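Local coordinates for protein D-alanyl-D-alanine carboxypeptidase (Enterococcus faecalis V583, PDB 5ZHF) that cleaves the C-terminal D-alanine from peptidoglycan pentapeptides as a zinc-dependent DD-carboxypeptidase, and probably contributes to vancomycin resistance, at residues E166-F171 against W192-V197. Residues are numbered along the deposited sequence; the frame is centred on the assembly and turned at random.
Sequences ENSYRF and WHYRYV. With ZN (zinc ion), chain C.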
loop_
_atom_site.group_PDB
_atom_site.type_symbol
_atom_site.label_atom_id
_atom_site.label_comp_id
_atom_site.label_asym_id
_atom_site.label_seq_id
_atom_site.Cartn_x
_atom_site.Cartn_y
_atom_site.Cartn_z
ATOM N N GLU A 166 2.698 13.852 -3.956
ATOM C CA GLU A 166 3.455 14.717 -4.860
ATOM C C GLU A 166 4.888 14.248 -5.130
ATOM O O GLU A 166 5.519 14.710 -6.091
ATOM C CB GLU A 166 3.432 16.152 -4.293
ATOM C CG GLU A 166 2.015 16.714 -4.251
ATOM C CD GLU A 166 1.857 18.003 -3.442
ATOM O OE1 GLU A 166 2.843 18.526 -2.950
ATOM O OE2 GLU A 166 0.706 18.465 -3.284
ATOM N N ASN A 167 5.421 13.343 -4.299
ATOM C CA ASN A 167 6.848 12.962 -4.365
ATOM C C ASN A 167 7.212 11.475 -4.477
ATOM O O ASN A 167 8.357 11.154 -4.812
ATOM C CB ASN A 167 7.584 13.508 -3.144
ATOM C CG ASN A 167 7.632 15.015 -3.120
ATOM O OD1 ASN A 167 8.500 15.615 -3.758
ATOM N ND2 ASN A 167 6.704 15.630 -2.401
ATOM N N SER A 168 6.307 10.573 -4.109
ATOM C CA SER A 168 6.681 9.189 -3.909
ATOM C C SER A 168 7.251 8.526 -5.163
ATOM O O SER A 168 8.102 7.630 -5.063
ATOM C CB SER A 168 5.504 8.358 -3.440
ATOM O OG SER A 168 4.491 8.257 -4.434
ATOM N N TYR A 169 6.729 8.943 -6.312
ATOM C CA TYR A 169 7.106 8.324 -7.602
ATOM C C TYR A 169 8.581 8.486 -7.927
ATOM O O TYR A 169 9.174 7.632 -8.564
ATOM C CB TYR A 169 6.243 8.874 -8.754
ATOM C CG TYR A 169 6.560 10.300 -9.106
ATOM C CD1 TYR A 169 5.951 11.356 -8.433
ATOM C CD2 TYR A 169 7.500 10.608 -10.104
ATOM C CE1 TYR A 169 6.252 12.673 -8.742
ATOM C CE2 TYR A 169 7.799 11.923 -10.425
ATOM C CZ TYR A 169 7.182 12.957 -9.739
ATOM O OH TYR A 169 7.471 14.303 -10.023
ATOM N N ARG A 170 9.187 9.565 -7.441
ATOM C CA ARG A 170 10.615 9.794 -7.623
ATOM C C ARG A 170 11.499 8.698 -6.984
ATOM O O ARG A 170 12.669 8.551 -7.337
ATOM C CB ARG A 170 10.986 11.198 -7.091
ATOM C CG ARG A 170 10.271 12.334 -7.814
ATOM C CD ARG A 170 10.850 13.717 -7.531
ATOM N NE ARG A 170 10.648 14.123 -6.138
ATOM C CZ ARG A 170 11.581 14.190 -5.185
ATOM N NH1 ARG A 170 12.847 13.875 -5.433
ATOM N NH2 ARG A 170 11.246 14.590 -3.951
ATOM N N PHE A 171 10.925 7.927 -6.054
ATOM C CA PHE A 171 11.587 6.841 -5.335
ATOM C C PHE A 171 11.007 5.476 -5.659
ATOM O O PHE A 171 11.365 4.480 -5.028
ATOM C CB PHE A 171 11.515 7.120 -3.835
ATOM C CG PHE A 171 11.966 8.493 -3.505
ATOM C CD1 PHE A 171 13.313 8.774 -3.389
ATOM C CD2 PHE A 171 11.050 9.524 -3.386
ATOM C CE1 PHE A 171 13.753 10.078 -3.143
ATOM C CE2 PHE A 171 11.482 10.818 -3.137
ATOM C CZ PHE A 171 12.834 11.087 -2.996
ATOM N N TRP A 192 -2.549 6.527 2.738
ATOM C CA TRP A 192 -1.388 5.932 3.410
ATOM C C TRP A 192 -0.707 4.788 2.644
ATOM O O TRP A 192 0.444 4.478 2.947
ATOM C CB TRP A 192 -1.804 5.385 4.789
ATOM C CG TRP A 192 -2.985 4.510 4.746
ATOM C CD1 TRP A 192 -3.017 3.167 4.502
ATOM C CD2 TRP A 192 -4.359 4.905 4.928
ATOM N NE1 TRP A 192 -4.296 2.716 4.516
ATOM C CE2 TRP A 192 -5.145 3.757 4.771
ATOM C CE3 TRP A 192 -4.990 6.119 5.197
ATOM C CZ2 TRP A 192 -6.542 3.779 4.902
ATOM C CZ3 TRP A 192 -6.380 6.142 5.311
ATOM C CH2 TRP A 192 -7.130 4.981 5.181
ATOM N N HIS A 193 -1.406 4.142 1.708
ATOM C CA HIS A 193 -0.921 2.849 1.162
ATOM C C HIS A 193 -0.104 3.077 -0.130
ATOM O O HIS A 193 -0.659 3.446 -1.168
ATOM C CB HIS A 193 -2.077 1.888 0.921
ATOM C CG HIS A 193 -1.656 0.552 0.404
ATOM N ND1 HIS A 193 -1.717 -0.601 1.159
ATOM C CD2 HIS A 193 -1.161 0.189 -0.802
ATOM C CE1 HIS A 193 -1.298 -1.619 0.426
ATOM N NE2 HIS A 193 -0.975 -1.168 -0.775
ATOM N N TYR A 194 1.210 2.864 -0.023
ATOM C CA TYR A 194 2.182 3.061 -1.104
ATOM C C TYR A 194 2.824 1.729 -1.525
ATOM O O TYR A 194 3.186 0.898 -0.681
ATOM C CB TYR A 194 3.214 4.147 -0.724
ATOM C CG TYR A 194 2.578 5.494 -0.974
ATOM C CD1 TYR A 194 1.628 6.018 -0.099
ATOM C CD2 TYR A 194 2.824 6.196 -2.161
ATOM C CE1 TYR A 194 0.986 7.234 -0.375
ATOM C CE2 TYR A 194 2.189 7.387 -2.447
ATOM C CZ TYR A 194 1.248 7.902 -1.569
ATOM O OH TYR A 194 0.627 9.077 -1.921
ATOM N N ARG A 195 2.926 1.543 -2.848
ATOM C CA ARG A 195 3.384 0.282 -3.470
ATOM C C ARG A 195 4.626 0.574 -4.275
ATOM O O ARG A 195 4.643 1.523 -5.072
ATOM C CB ARG A 195 2.279 -0.267 -4.382
ATOM C CG ARG A 195 2.688 -1.302 -5.424
ATOM C CD ARG A 195 3.279 -2.571 -4.833
ATOM N NE ARG A 195 3.920 -3.301 -5.920
ATOM C CZ ARG A 195 3.351 -4.178 -6.721
ATOM N NH1 ARG A 195 2.092 -4.575 -6.545
ATOM N NH2 ARG A 195 4.088 -4.716 -7.701
ATOM N N TYR A 196 5.668 -0.227 -4.065
ATOM C CA TYR A 196 6.868 -0.116 -4.867
ATOM C C TYR A 196 6.665 -0.822 -6.215
ATOM O O TYR A 196 6.380 -2.025 -6.254
ATOM C CB TYR A 196 8.062 -0.750 -4.184
ATOM C CG TYR A 196 9.334 -0.546 -4.982
ATOM C CD1 TYR A 196 9.997 0.677 -4.970
ATOM C CD2 TYR A 196 9.834 -1.567 -5.807
ATOM C CE1 TYR A 196 11.159 0.874 -5.706
ATOM C CE2 TYR A 196 10.996 -1.379 -6.548
ATOM C CZ TYR A 196 11.649 -0.175 -6.505
ATOM O OH TYR A 196 12.814 0.016 -7.220
ATOM N N VAL A 197 6.843 -0.053 -7.285
ATOM C CA VAL A 197 6.917 -0.601 -8.657
ATOM C C VAL A 197 8.220 -0.282 -9.402
ATOM O O VAL A 197 8.433 -0.790 -10.532
ATOM C CB VAL A 197 5.721 -0.116 -9.478
ATOM C CG1 VAL A 197 4.444 -0.710 -8.932
ATOM C CG2 VAL A 197 5.662 1.403 -9.551
HETATM ZN ZN ZN C . -2.002 -0.822 3.126
HETATM O O HOH W 1 -4.130 -0.456 3.633
#
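Ser168 OG sits at the edge of the Tyr194 ring, near its plane, 3.2 Å from Tyr194 CE2. The same hydroxyl is hydrogen-bonded to the carbonyl oxygen of Phe173, just beyond 166-171. The hydroxyl thus has a hydrogen-bond partner as well as its contact with the ring. Its chi1 of 66° sets OG between the backbone N and the carbonyl carbon. Ser168 CB stands off the ring plane, beside the CE2 side of the rim, 3.6 Å from Tyr194 CE2. Tyr194 CG stands anti to its own carbonyl carbon, with chi1 -81°, and the ring reaches back toward the end of helix 157-167.

The second meeting point is looser. Phe171 O lies in the plane of the Tyr196 ring, at its edge, 3.7 Å from Tyr196 CE1. The Phe171 ring itself turns away. Phe171 CE2 lies over one face of the Arg170 guanidinium group, toward its rim. Arg170 NH2 is held by Asn167 OD1 at 2.9 Å, in a nearly straight bond of 165°.

The strand 193-196 lies between strands 145-150 and 173-175 in the antiparallel sheet. Its side chains alternate. Tyr194 faces the 3-10 turn 168-171, whereas His193, on the other side, is a zinc ligand of this M15B peptidase. It binds the metal through ND1 at 2.0 Å, with His140 and Asp147 as the other protein ligands. A water completes the set, 2.2 Å from the zinc, and accepts a long hydrogen bond from Trp192 NE1 (3.3 Å).

No hydrogen bond joins the two segments directly. Oxygens against aromatic C-H edges, with the serine hydroxyl satisfied by Phe173, imply mainly van der Waals packing behind the zinc-bearing strand, perhaps with a slight electrostatic gain.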